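PDB 4MMO: Sso-CP2 metallo-carboxypetidase from Sulfolobus solfataricus, which probably hydrolyses peptides as a zinc-dependent carboxypeptidase of the M20 family. Local coordinates for residues A[94-99]-A[414-419]; A[167-172]-A[402-407]; A[365-370]-A[421-426]. All blocks are in the same frame, centred on the assembly; numbering follows the deposited sequence.

Contact 1 of 3, residues A[94-99]-A[414-419]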
ATOM      1  N   ASN A  94     -24.355  12.206  28.800  1.00 68.63           N
ATOM      2  CA  ASN A  94     -24.867  10.878  29.120  1.00 64.81           C
ATOM      3  C   ASN A  94     -24.053  10.230  30.235  1.00 50.54           C
ATOM      4  O   ASN A  94     -23.780   9.032  30.197  1.00 42.20           O
ATOM      5  CB  ASN A  94     -24.856   9.981  27.879  1.00 79.23           C
ATOM      6  CG  ASN A  94     -25.336  10.699  26.633  1.00105.95           C
ATOM      7  OD1 ASN A  94     -24.656  10.706  25.605  1.00110.98           O
ATOM      8  ND2 ASN A  94     -26.510  11.314  26.718  1.00111.80           N
ATOM      9  N   ASP A  95     -23.659  11.035  31.219  1.00 46.48           N
ATOM     10  CA  ASP A  95     -22.871  10.559  32.353  1.00 66.18           C
ATOM     11  C   ASP A  95     -21.575   9.891  31.899  1.00 65.77           C
ATOM     12  O   ASP A  95     -21.065   8.978  32.556  1.00 49.40           O
ATOM     13  CB  ASP A  95     -23.694   9.599  33.219  1.00 71.85           C
ATOM     14  CG  ASP A  95     -24.853  10.290  33.910  1.00 98.96           C
ATOM     15  OD1 ASP A  95     -24.612  10.986  34.921  1.00107.12           O
ATOM     16  OD2 ASP A  95     -26.004  10.137  33.447  1.00101.60           O
ATOM     17  N   ARG A  96     -21.053  10.358  30.768  1.00 49.79           N
ATOM     18  CA  ARG A  96     -19.801   9.858  30.220  1.00 38.14           C
ATOM     19  C   ARG A  96     -18.897  11.026  29.865  1.00 48.83           C
ATOM     20  O   ARG A  96     -19.376  12.122  29.591  1.00 50.88           O
ATOM     21  CB  ARG A  96     -20.065   9.023  28.968  1.00 46.76           C
ATOM     22  CG  ARG A  96     -20.806   7.732  29.227  1.00 57.11           C
ATOM     23  CD  ARG A  96     -21.037   6.957  27.946  1.00 58.32           C
ATOM     24  NE  ARG A  96     -21.855   5.769  28.173  1.00 72.52           N
ATOM     25  CZ  ARG A  96     -21.908   4.723  27.354  1.00 80.56           C
ATOM     26  NH1 ARG A  96     -21.180   4.699  26.244  1.00 72.66           N
ATOM     27  NH2 ARG A  96     -22.687   3.692  27.650  1.00 84.12           N
ATOM     28  N   ILE A  97     -17.592  10.784  29.878  1.00 55.47           N
ATOM     29  CA  ILE A  97     -16.614  11.781  29.464  1.00 44.52           C
ATOM     30  C   ILE A  97     -16.068  11.377  28.106  1.00 46.69           C
ATOM     31  O   ILE A  97     -15.606  10.254  27.939  1.00 39.40           O
ATOM     32  CB  ILE A  97     -15.441  11.871  30.450  1.00 46.14           C
ATOM     33  CG1 ILE A  97     -15.950  12.133  31.866  1.00 38.09           C
ATOM     34  CG2 ILE A  97     -14.475  12.977  30.025  1.00 56.25           C
ATOM     35  CD1 ILE A  97     -14.884  11.973  32.925  1.00 40.08           C
ATOM     36  N   TYR A  98     -16.110  12.296  27.145  1.00 52.21           N
ATOM     37  CA  TYR A  98     -15.671  12.005  25.783  1.00 43.83           C
ATOM     38  C   TYR A  98     -14.345  12.680  25.464  1.00 48.63           C
ATOM     39  O   TYR A  98     -14.283  13.893  25.267  1.00 53.53           O
ATOM     40  CB  TYR A  98     -16.739  12.437  24.775  1.00 45.33           C
ATOM     41  CG  TYR A  98     -17.947  11.532  24.769  1.00 45.45           C
ATOM     42  CD1 TYR A  98     -18.997  11.737  25.654  1.00 52.35           C
ATOM     43  CD2 TYR A  98     -18.032  10.467  23.887  1.00 46.04           C
ATOM     44  CE1 TYR A  98     -20.101  10.905  25.656  1.00 57.52           C
ATOM     45  CE2 TYR A  98     -19.128   9.629  23.881  1.00 58.27           C
ATOM     46  CZ  TYR A  98     -20.161   9.852  24.767  1.00 62.48           C
ATOM     47  OH  TYR A  98     -21.256   9.019  24.763  1.00 53.84           O
ATOM     48  N   ALA A  99     -13.285  11.883  25.415  1.00 42.42           N
ATOM     49  CA  ALA A  99     -11.968  12.390  25.067  1.00 44.85           C
ATOM     50  C   ALA A  99     -11.031  11.251  24.685  1.00 46.14           C
ATOM     51  O   ALA A  99     -11.153  10.137  25.198  1.00 34.21           O
ATOM     52  CB  ALA A  99     -11.384  13.176  26.228  1.00 31.80           C
ATOM     53  N   ASN A 414     -14.441   7.222  25.170  1.00 47.59           N
ATOM     54  CA  ASN A 414     -15.125   7.709  26.362  1.00 39.80           C
ATOM     55  C   ASN A 414     -15.120   6.708  27.512  1.00 42.88           C
ATOM     56  O   ASN A 414     -14.918   5.514  27.300  1.00 48.80           O
ATOM     57  CB  ASN A 414     -16.573   8.049  26.019  1.00 57.88           C
ATOM     58  CG  ASN A 414     -17.406   6.813  25.751  1.00 52.17           C
ATOM     59  OD1 ASN A 414     -17.991   6.240  26.667  1.00 48.85           O
ATOM     60  ND2 ASN A 414     -17.454   6.388  24.496  1.00 42.99           N
ATOM     61  N   ILE A 415     -15.339   7.207  28.727  1.00 38.98           N
ATOM     62  CA  ILE A 415     -15.549   6.350  29.894  1.00 48.09           C
ATOM     63  C   ILE A 415     -16.775   6.808  30.684  1.00 45.41           C
ATOM     64  O   ILE A 415     -17.053   8.005  30.783  1.00 50.18           O
ATOM     65  CB  ILE A 415     -14.313   6.310  30.830  1.00 32.08           C
ATOM     66  CG1 ILE A 415     -13.969   7.702  31.366  1.00 42.17           C
ATOM     67  CG2 ILE A 415     -13.116   5.732  30.097  1.00 49.54           C
ATOM     68  CD1 ILE A 415     -13.269   7.669  32.693  1.00 46.63           C
ATOM     69  N   LYS A 416     -17.513   5.854  31.239  1.00 50.47           N
ATOM     70  CA  LYS A 416     -18.615   6.179  32.131  1.00 38.60           C
ATOM     71  C   LYS A 416     -18.043   6.802  33.394  1.00 50.48           C
ATOM     72  O   LYS A 416     -17.081   6.287  33.969  1.00 44.17           O
ATOM     73  CB  LYS A 416     -19.424   4.930  32.478  1.00 57.40           C
ATOM     74  CG  LYS A 416     -20.184   4.334  31.307  1.00 57.02           C
ATOM     75  CD  LYS A 416     -20.910   3.062  31.706  1.00 69.77           C
ATOM     76  CE  LYS A 416     -21.403   2.299  30.486  1.00 89.93           C
ATOM     77  NZ  LYS A 416     -22.050   1.006  30.845  1.00 95.62           N
ATOM     78  N   ILE A 417     -18.625   7.918  33.814  1.00 36.70           N
ATOM     79  CA  ILE A 417     -18.181   8.600  35.019  1.00 46.39           C
ATOM     80  C   ILE A 417     -18.264   7.659  36.223  1.00 49.70           C
ATOM     81  O   ILE A 417     -17.406   7.695  37.104  1.00 46.96           O
ATOM     82  CB  ILE A 417     -18.994   9.896  35.258  1.00 50.29           C
ATOM     83  CG1 ILE A 417     -18.624  10.932  34.188  1.00 59.97           C
ATOM     84  CG2 ILE A 417     -18.742  10.455  36.661  1.00 42.45           C
ATOM     85  CD1 ILE A 417     -19.334  12.270  34.305  1.00 57.30           C
ATOM     86  N   ASP A 418     -19.283   6.807  36.247  1.00 41.34           N
ATOM     87  CA  ASP A 418     -19.454   5.854  37.340  1.00 40.28           C
ATOM     88  C   ASP A 418     -18.336   4.810  37.347  1.00 40.71           C
ATOM     89  O   ASP A 418     -17.938   4.323  38.408  1.00 60.64           O
ATOM     90  CB  ASP A 418     -20.817   5.158  37.248  1.00 71.12           C
ATOM     91  CG  ASP A 418     -21.980   6.099  37.532  1.00 97.65           C
ATOM     92  OD1 ASP A 418     -21.754   7.183  38.111  1.00 95.47           O
ATOM     93  OD2 ASP A 418     -23.126   5.745  37.180  1.00104.61           O
ATOM     94  N   ASP A 419     -17.827   4.467  36.166  1.00 37.81           N
ATOM     95  CA  ASP A 419     -16.725   3.516  36.071  1.00 52.83           C
ATOM     96  C   ASP A 419     -15.427   4.145  36.563  1.00 42.90           C
ATOM     97  O   ASP A 419     -14.542   3.449  37.059  1.00 41.66           O
ATOM     98  CB  ASP A 419     -16.562   3.005  34.639  1.00 50.67           C
ATOM     99  CG  ASP A 419     -17.691   2.089  34.215  1.00 58.67           C
ATOM    100  OD1 ASP A 419     -18.477   1.667  35.088  1.00 70.25           O
ATOM    101  OD2 ASP A 419     -17.791   1.782  33.011  1.00 56.49           O
TER
HETATM  102  O   HOH W   1     -21.701   7.027  34.581  1.00 44.98           O
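At Asp95 the backbone carbonyl does the work: its O accepts Ile417 N at 2.9 Å, nearly straight at 170°, and also a hydrogen from a water that in turn takes the N-H of Asp418. Lys416 is the N-cap, and this one carbonyl serves the first N-H of helix 417-433 directly and the second through the water. Arg96 follows, with CG anti to its carbonyl carbon (chi1 -67°) and an extended chain running alongside that of Lys416 in the same direction. The two cationic tips end up close, Arg96 NH2 to Lys416 NZ 4.2 Å. Ile97 then forms the hydrogen-bonded antiparallel pair with Ile415, Ile97 N to Ile415 O at 3.0 Å and Ile415 N to Ile97 O at 3.2 Å. On the face shared with Ile415 the Ile97 side chain crosses that of Ile417 at about a right angle, Ile97 CG1 to Ile417 CG1 3.7 Å, and Ile97 also packs on helix 3-12. Tyr98 closes the ladder: Asn414, in the crowded chi1 position (71°), lays its CB over the ring face, 3.8 Å from the Tyr98 ring centroid. The result is an edge strand, 414-416, that runs straight into a helix, with Ile97 and Ile415 on one face and, on the other, Tyr98, Asn414 and two side-by-side cationic chains, whose mutual repulsion probably lowers the proton affinity of Lys416 somewhat.

Contact 2 of 3, residues A[167-172]-A[402-407]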
ATOM      1  N   LEU A 167     -13.325  -3.018  31.791  1.00 38.88           N
ATOM      2  CA  LEU A 167     -14.384  -4.007  31.942  1.00 51.69           C
ATOM      3  C   LEU A 167     -14.621  -4.735  30.625  1.00 53.52           C
ATOM      4  O   LEU A 167     -14.560  -4.132  29.555  1.00 50.50           O
ATOM      5  CB  LEU A 167     -15.676  -3.323  32.396  1.00 59.73           C
ATOM      6  CG  LEU A 167     -15.535  -2.377  33.591  1.00 57.66           C
ATOM      7  CD1 LEU A 167     -16.856  -1.685  33.890  1.00 37.61           C
ATOM      8  CD2 LEU A 167     -15.031  -3.125  34.814  1.00 59.20           C
ATOM      9  N   ASP A 168     -14.895  -6.033  30.708  1.00 50.95           N
ATOM     10  CA  ASP A 168     -15.131  -6.845  29.522  1.00 41.33           C
ATOM     11  C   ASP A 168     -16.539  -6.556  28.989  1.00 51.90           C
ATOM     12  O   ASP A 168     -17.259  -5.750  29.580  1.00 54.44           O
ATOM     13  CB  ASP A 168     -14.908  -8.327  29.862  1.00 49.84           C
ATOM     14  CG  ASP A 168     -16.099  -8.971  30.570  1.00 53.95           C
ATOM     15  OD1 ASP A 168     -16.926  -8.256  31.177  1.00 41.28           O
ATOM     16  OD2 ASP A 168     -16.192 -10.217  30.530  1.00 61.67           O
ATOM     17  N   PRO A 169     -16.931  -7.187  27.865  1.00 62.24           N
ATOM     18  CA  PRO A 169     -18.254  -6.921  27.278  1.00 64.27           C
ATOM     19  C   PRO A 169     -19.430  -7.152  28.233  1.00 69.64           C
ATOM     20  O   PRO A 169     -20.460  -6.499  28.082  1.00 66.12           O
ATOM     21  CB  PRO A 169     -18.321  -7.910  26.112  1.00 59.97           C
ATOM     22  CG  PRO A 169     -16.905  -8.122  25.724  1.00 63.44           C
ATOM     23  CD  PRO A 169     -16.126  -8.076  27.008  1.00 67.18           C
ATOM     24  N   LYS A 170     -19.278  -8.062  29.191  1.00 70.10           N
ATOM     25  CA  LYS A 170     -20.336  -8.333  30.161  1.00 73.94           C
ATOM     26  C   LYS A 170     -20.297  -7.349  31.327  1.00 69.39           C
ATOM     27  O   LYS A 170     -21.202  -7.329  32.160  1.00 74.73           O
ATOM     28  CB  LYS A 170     -20.227  -9.765  30.690  1.00 77.86           C
ATOM     29  CG  LYS A 170     -20.649 -10.836  29.693  1.00 79.01           C
ATOM     30  CD  LYS A 170     -21.905 -11.560  30.148  1.00 87.38           C
ATOM     31  CE  LYS A 170     -22.248 -12.721  29.226  1.00 93.48           C
ATOM     32  NZ  LYS A 170     -21.539 -13.973  29.605  1.00 93.21           N
ATOM     33  N   GLY A 171     -19.242  -6.539  31.385  1.00 59.51           N
ATOM     34  CA  GLY A 171     -19.102  -5.536  32.425  1.00 50.91           C
ATOM     35  C   GLY A 171     -18.349  -6.033  33.645  1.00 52.17           C
ATOM     36  O   GLY A 171     -18.368  -5.396  34.698  1.00 44.70           O
ATOM     37  N   ARG A 172     -17.681  -7.172  33.505  1.00 42.91           N
ATOM     38  CA  ARG A 172     -16.884  -7.733  34.587  1.00 51.04           C
ATOM     39  C   ARG A 172     -15.463  -7.191  34.522  1.00 48.38           C
ATOM     40  O   ARG A 172     -14.909  -7.039  33.433  1.00 37.30           O
ATOM     41  CB  ARG A 172     -16.856  -9.253  34.479  1.00 56.56           C
ATOM     42  CG  ARG A 172     -18.218  -9.902  34.636  1.00 61.75           C
ATOM     43  CD  ARG A 172     -18.236 -11.314  34.082  1.00 68.57           C
ATOM     44  NE  ARG A 172     -17.978 -11.329  32.646  1.00 75.08           N
ATOM     45  CZ  ARG A 172     -18.062 -12.410  31.879  1.00 83.31           C
ATOM     46  NH1 ARG A 172     -18.402 -13.580  32.401  1.00 88.08           N
ATOM     47  NH2 ARG A 172     -17.807 -12.316  30.581  1.00 71.15           N
ATOM     48  N   GLY A 402     -11.996   2.386  32.149  1.00 49.84           N
ATOM     49  CA  GLY A 402     -12.719   2.168  30.910  1.00 60.31           C
ATOM     50  C   GLY A 402     -13.435   0.837  30.836  1.00 67.58           C
ATOM     51  O   GLY A 402     -13.532   0.107  31.824  1.00 70.49           O
ATOM     52  N   GLY A 403     -13.938   0.526  29.646  1.00 60.64           N
ATOM     53  CA  GLY A 403     -14.675  -0.701  29.416  1.00 68.80           C
ATOM     54  C   GLY A 403     -14.716  -1.070  27.945  1.00 68.58           C
ATOM     55  O   GLY A 403     -13.929  -0.563  27.143  1.00 58.13           O
ATOM     56  N   TYR A 404     -15.643  -1.955  27.597  1.00 58.84           N
ATOM     57  CA  TYR A 404     -15.807  -2.425  26.226  1.00 80.08           C
ATOM     58  C   TYR A 404     -16.420  -1.336  25.353  1.00 70.44           C
ATOM     59  O   TYR A 404     -16.170  -1.271  24.151  1.00 67.16           O
ATOM     60  CB  TYR A 404     -16.709  -3.661  26.221  1.00 96.51           C
ATOM     61  CG  TYR A 404     -16.768  -4.396  24.901  1.00100.66           C
ATOM     62  CD1 TYR A 404     -15.634  -4.992  24.365  1.00103.26           C
ATOM     63  CD2 TYR A 404     -17.963  -4.514  24.202  1.00 98.26           C
ATOM     64  CE1 TYR A 404     -15.687  -5.675  23.163  1.00104.19           C
ATOM     65  CE2 TYR A 404     -18.025  -5.195  22.999  1.00100.46           C
ATOM     66  CZ  TYR A 404     -16.884  -5.774  22.486  1.00101.48           C
ATOM     67  OH  TYR A 404     -16.941  -6.453  21.291  1.00100.97           O
ATOM     68  N   TYR A 405     -17.229  -0.487  25.979  1.00 84.42           N
ATOM     69  CA  TYR A 405     -17.924   0.606  25.306  1.00 86.84           C
ATOM     70  C   TYR A 405     -16.988   1.757  24.951  1.00 71.14           C
ATOM     71  O   TYR A 405     -17.374   2.674  24.227  1.00 64.47           O
ATOM     72  CB  TYR A 405     -19.013   1.152  26.236  1.00 98.27           C
ATOM     73  CG  TYR A 405     -18.454   1.686  27.541  1.00 99.70           C
ATOM     74  CD1 TYR A 405     -18.022   3.001  27.649  1.00 96.97           C
ATOM     75  CD2 TYR A 405     -18.343   0.867  28.660  1.00 95.39           C
ATOM     76  CE1 TYR A 405     -17.499   3.487  28.830  1.00 89.50           C
ATOM     77  CE2 TYR A 405     -17.821   1.348  29.849  1.00 93.26           C
ATOM     78  CZ  TYR A 405     -17.400   2.658  29.929  1.00 84.95           C
ATOM     79  OH  TYR A 405     -16.880   3.143  31.111  1.00 63.25           O
ATOM     80  N   SER A 406     -15.763   1.708  25.466  1.00 62.46           N
ATOM     81  CA  SER A 406     -14.906   2.891  25.529  1.00 60.37           C
ATOM     82  C   SER A 406     -14.320   3.381  24.201  1.00 64.15           C
ATOM     83  O   SER A 406     -13.874   4.521  24.122  1.00 50.23           O
ATOM     84  CB  SER A 406     -13.769   2.653  26.523  1.00 56.31           C
ATOM     85  OG  SER A 406     -14.238   2.731  27.858  1.00 54.60           O
ATOM     86  N   ASN A 407     -14.311   2.536  23.176  1.00 64.60           N
ATOM     87  CA  ASN A 407     -13.756   2.914  21.876  1.00 72.55           C
ATOM     88  C   ASN A 407     -12.319   3.439  21.972  1.00 74.11           C
ATOM     89  O   ASN A 407     -11.974   4.460  21.371  1.00 56.69           O
ATOM     90  CB  ASN A 407     -14.651   3.955  21.186  1.00 82.67           C
ATOM     91  CG  ASN A 407     -15.915   3.349  20.602  1.00 93.38           C
ATOM     92  OD1 ASN A 407     -15.905   2.226  20.097  1.00105.19           O
ATOM     93  ND2 ASN A 407     -17.011   4.097  20.663  1.00 86.08           N
TER
HETATM   94  O   HOH W   2     -17.799  -2.991  29.632  1.00 56.83           O
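Two torsions set up this loop-to-loop contact. Tyr404 holds CG anti to its backbone N (chi1 -170°), which swings the ring flat against Pro169, and Asp168 takes the crowded chi1 position (80°), which folds its carboxylate back over its own turn. Pro169 CG sits squarely over the centre of the Tyr404 ring, 3.6 Å from the centroid and only 11° off the normal, a clean CH-pi contact, with CB touching the CD2 side. The backbones meet as well: Leu167 N donates to Gly402 O at 3.1 Å, approaching from above the carbonyl plane rather than along a lone pair. Leu167 O and Tyr404 N are as close, 3.1 Å, but badly angled for a bond; the Tyr404 N-H goes to a water, which itself donates to Asp168 O at 2.8 Å. Gly403 has no room for a side chain, because a CB would run into the Tyr405 ring, and its N is tied to Ser406 OG at 2.9 Å. Asp168 holds its own loop in shape: OD1 takes Arg172 N at 2.7 Å, while OD2 meets Arg172 NH2 on its syn lone pair at 2.6 Å, a salt bridge that Arg172 extends to Asp249. Gly171 N returns to Asp168 O and Asp168 N to Arg172 O, so 168-171 is a type I turn, followed by a G1 bulge at Gly171, whose phi is positive. The two loops follow the neighbouring parallel strands 159-161 and 395-396, the former of which leads to the zinc ligand Glu163, at the active-site end of the mixed beta sheet in an alpha/beta domain.

Contact 3 of 3, residues A[365-370]-A[421-426]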
ATOM      1  N   LYS A 365     -15.112  -7.440  45.366  1.00 26.54           N
ATOM      2  CA  LYS A 365     -15.811  -6.611  46.340  1.00 39.82           C
ATOM      3  C   LYS A 365     -16.428  -5.352  45.720  1.00 54.60           C
ATOM      4  O   LYS A 365     -17.572  -5.002  46.014  1.00 55.93           O
ATOM      5  CB  LYS A 365     -14.846  -6.220  47.461  1.00 54.87           C
ATOM      6  CG  LYS A 365     -15.491  -5.453  48.600  1.00 81.63           C
ATOM      7  CD  LYS A 365     -14.491  -5.178  49.712  1.00101.70           C
ATOM      8  CE  LYS A 365     -15.164  -4.579  50.936  1.00115.81           C
ATOM      9  NZ  LYS A 365     -15.930  -3.344  50.609  1.00121.81           N
ATOM     10  N   VAL A 366     -15.673  -4.674  44.864  1.00 54.57           N
ATOM     11  CA  VAL A 366     -16.104  -3.387  44.322  1.00 34.46           C
ATOM     12  C   VAL A 366     -17.171  -3.533  43.242  1.00 29.40           C
ATOM     13  O   VAL A 366     -18.141  -2.775  43.221  1.00 39.18           O
ATOM     14  CB  VAL A 366     -14.894  -2.593  43.774  1.00 34.37           C
ATOM     15  CG1 VAL A 366     -15.336  -1.398  42.936  1.00 35.98           C
ATOM     16  CG2 VAL A 366     -14.025  -2.132  44.925  1.00 36.06           C
ATOM     17  N   TYR A 367     -16.994  -4.506  42.352  1.00 41.21           N
ATOM     18  CA  TYR A 367     -17.876  -4.656  41.197  1.00 58.78           C
ATOM     19  C   TYR A 367     -18.982  -5.677  41.440  1.00 65.10           C
ATOM     20  O   TYR A 367     -20.001  -5.668  40.752  1.00 57.11           O
ATOM     21  CB  TYR A 367     -17.066  -5.027  39.952  1.00 50.54           C
ATOM     22  CG  TYR A 367     -16.145  -3.918  39.502  1.00 54.59           C
ATOM     23  CD1 TYR A 367     -16.620  -2.872  38.720  1.00 47.98           C
ATOM     24  CD2 TYR A 367     -14.805  -3.903  39.871  1.00 34.47           C
ATOM     25  CE1 TYR A 367     -15.785  -1.847  38.310  1.00 45.63           C
ATOM     26  CE2 TYR A 367     -13.963  -2.883  39.466  1.00 49.09           C
ATOM     27  CZ  TYR A 367     -14.459  -1.857  38.686  1.00 49.96           C
ATOM     28  OH  TYR A 367     -13.626  -0.839  38.278  1.00 42.27           O
ATOM     29  N   GLY A 368     -18.776  -6.555  42.415  1.00 55.96           N
ATOM     30  CA  GLY A 368     -19.806  -7.493  42.822  1.00 53.44           C
ATOM     31  C   GLY A 368     -20.069  -8.598  41.818  1.00 54.54           C
ATOM     32  O   GLY A 368     -21.117  -9.240  41.857  1.00 56.26           O
ATOM     33  N   THR A 369     -19.121  -8.817  40.912  1.00 55.55           N
ATOM     34  CA  THR A 369     -19.200  -9.932  39.974  1.00 45.46           C
ATOM     35  C   THR A 369     -17.875 -10.686  39.961  1.00 46.68           C
ATOM     36  O   THR A 369     -16.934 -10.306  40.652  1.00 55.78           O
ATOM     37  CB  THR A 369     -19.554  -9.464  38.551  1.00 74.93           C
ATOM     38  OG1 THR A 369     -19.646 -10.600  37.683  1.00 94.64           O
ATOM     39  CG2 THR A 369     -18.503  -8.495  38.017  1.00 68.26           C
ATOM     40  N   GLU A 370     -17.808 -11.757  39.178  1.00 52.18           N
ATOM     41  CA  GLU A 370     -16.610 -12.585  39.132  1.00 60.75           C
ATOM     42  C   GLU A 370     -15.583 -11.990  38.168  1.00 54.73           C
ATOM     43  O   GLU A 370     -15.860 -11.869  36.976  1.00 50.28           O
ATOM     44  CB  GLU A 370     -16.971 -14.007  38.693  1.00 65.89           C
ATOM     45  CG  GLU A 370     -15.905 -15.044  39.017  1.00 86.56           C
ATOM     46  CD  GLU A 370     -15.728 -15.255  40.510  1.00105.29           C
ATOM     47  OE1 GLU A 370     -16.726 -15.139  41.256  1.00 98.86           O
ATOM     48  OE2 GLU A 370     -14.589 -15.528  40.941  1.00110.56           O
ATOM     49  N   TYR A 421     -15.275   6.290  39.057  1.00 35.36           N
ATOM     50  CA  TYR A 421     -15.380   6.250  40.511  1.00 43.90           C
ATOM     51  C   TYR A 421     -15.177   4.839  41.055  1.00 44.94           C
ATOM     52  O   TYR A 421     -14.587   4.666  42.119  1.00 41.36           O
ATOM     53  CB  TYR A 421     -16.725   6.817  40.973  1.00 41.44           C
ATOM     54  CG  TYR A 421     -16.830   8.314  40.795  1.00 55.12           C
ATOM     55  CD1 TYR A 421     -15.930   9.168  41.418  1.00 57.14           C
ATOM     56  CD2 TYR A 421     -17.825   8.873  40.008  1.00 68.70           C
ATOM     57  CE1 TYR A 421     -16.014  10.533  41.259  1.00 57.38           C
ATOM     58  CE2 TYR A 421     -17.918  10.243  39.843  1.00 71.24           C
ATOM     59  CZ  TYR A 421     -17.010  11.067  40.470  1.00 58.69           C
ATOM     60  OH  TYR A 421     -17.096  12.432  40.313  1.00 54.27           O
ATOM     61  N   LYS A 422     -15.649   3.831  40.328  1.00 33.93           N
ATOM     62  CA  LYS A 422     -15.422   2.449  40.751  1.00 45.41           C
ATOM     63  C   LYS A 422     -13.942   2.099  40.654  1.00 49.20           C
ATOM     64  O   LYS A 422     -13.442   1.286  41.428  1.00 36.76           O
ATOM     65  CB  LYS A 422     -16.233   1.458  39.913  1.00 40.04           C
ATOM     66  CG  LYS A 422     -17.713   1.397  40.248  1.00 45.42           C
ATOM     67  CD  LYS A 422     -18.314   0.099  39.737  1.00 76.69           C
ATOM     68  CE  LYS A 422     -19.829   0.152  39.670  1.00 85.65           C
ATOM     69  NZ  LYS A 422     -20.358  -0.856  38.708  1.00 92.67           N
ATOM     70  N   ALA A 423     -13.244   2.716  39.702  1.00 39.23           N
ATOM     71  CA  ALA A 423     -11.831   2.425  39.496  1.00 35.41           C
ATOM     72  C   ALA A 423     -11.006   2.943  40.668  1.00 37.84           C
ATOM     73  O   ALA A 423     -10.117   2.247  41.165  1.00 36.52           O
ATOM     74  CB  ALA A 423     -11.343   3.028  38.181  1.00 30.71           C
ATOM     75  N   ILE A 424     -11.299   4.167  41.100  1.00 34.44           N
ATOM     76  CA  ILE A 424     -10.679   4.726  42.298  1.00 38.79           C
ATOM     77  C   ILE A 424     -10.919   3.770  43.463  1.00 49.50           C
ATOM     78  O   ILE A 424     -10.014   3.454  44.234  1.00 45.44           O
ATOM     79  CB  ILE A 424     -11.278   6.111  42.649  1.00 38.22           C
ATOM     80  CG1 ILE A 424     -10.949   7.127  41.553  1.00 37.51           C
ATOM     81  CG2 ILE A 424     -10.750   6.612  43.997  1.00 31.38           C
ATOM     82  CD1 ILE A 424     -11.722   8.432  41.655  1.00 36.15           C
ATOM     83  N   LYS A 425     -12.157   3.305  43.557  1.00 36.79           N
ATOM     84  CA  LYS A 425     -12.607   2.432  44.629  1.00 43.92           C
ATOM     85  C   LYS A 425     -11.879   1.087  44.588  1.00 45.20           C
ATOM     86  O   LYS A 425     -11.408   0.596  45.615  1.00 38.38           O
ATOM     87  CB  LYS A 425     -14.112   2.248  44.473  1.00 53.61           C
ATOM     88  CG  LYS A 425     -14.834   1.584  45.607  1.00 74.36           C
ATOM     89  CD  LYS A 425     -16.321   1.712  45.338  1.00 97.87           C
ATOM     90  CE  LYS A 425     -17.174   0.906  46.288  1.00113.04           C
ATOM     91  NZ  LYS A 425     -18.606   1.027  45.895  1.00119.60           N
ATOM     92  N   HIS A 426     -11.783   0.506  43.395  1.00 31.98           N
ATOM     93  CA  HIS A 426     -11.038  -0.731  43.182  1.00 35.76           C
ATOM     94  C   HIS A 426      -9.589  -0.586  43.635  1.00 37.93           C
ATOM     95  O   HIS A 426      -9.026  -1.498  44.239  1.00 41.72           O
ATOM     96  CB  HIS A 426     -11.090  -1.126  41.705  1.00 29.19           C
ATOM     97  CG  HIS A 426     -10.479  -2.458  41.405  1.00 33.75           C
ATOM     98  ND1 HIS A 426     -10.363  -2.950  40.120  1.00 35.47           N
ATOM     99  CD2 HIS A 426      -9.956  -3.412  42.214  1.00 36.27           C
ATOM    100  CE1 HIS A 426      -9.794  -4.138  40.152  1.00 42.38           C
ATOM    101  NE2 HIS A 426      -9.533  -4.442  41.414  1.00 38.34           N
TER
HETATM  102  O   HOH W   3     -11.270  -1.749  37.663  1.00 32.75           O
HETATM  103  O   HOH W   4     -20.546  -3.562  38.675  1.00 50.54           O
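Tyr367 OH is gripped by one bond here, a short one: a water donates to it at 2.6 Å, and the same water, in the plane of the imidazole, sits 2.9 Å from His426 ND1. That water closes a small bridge between the two side chains, and the two rings also touch directly. With CG anti to the carbonyl carbon (chi1 -67°), Tyr367 turns its edge toward the face of His426; the planes stand at 87° and the ring centroids are 5.7 Å apart, an offset edge-to-face pair in which CE2 leads. On the far side of the ring, CE1 rests 3.5 Å from Lys422 CD, whose extended chain crosses the phenol obliquely. This is helix-against-helix packing: the last turn of helix 354-367 lies on helix 417-433, which on another side meets helix 102-121 through Ala423 and Ile424. The CB of Val366 is directed toward helix 417-433. Its CG2 presses on His426 CA at 3.7 Å, and the same CG2 of Val366 touches Lys425 CG at 3.9 Å as the two side chains slide past each other in opposite directions. An alanine in place of Tyr367 would remove the hydroxyl and the ring, and would probably leave the water less firmly held and the imidazole face and Lys422 chain less well packed. At the helix end a second water spans the gap, donating to Tyr367 O at 3.0 Å and accepting from Lys422 NZ at 2.7 Å, just before Gly368 turns the chain away.

Tyr405 joins contact 1 to contact 2: its OH probably hydrogen-bonds Asp419 OD2 at 2.5 Å and Lys416 N at 2.8 Å, fastening the loop after strand 395-396 to the start of helix 417-433. That helix then runs on into contact 3, about 16 Å from contact 1, centre to centre. Contact 2 reaches contact 3 as well, with Leu167 CD2 packed 3.8 Å from Tyr367 CE1 and Arg172 against Thr369. The zinc held by His71, Asp104 and Glu163 lies about 11 Å from Gly402 of contact 2 and about 12 Å from the side chain of Ile415 in contact 1, whereas contact 3 stands apart from the metal site.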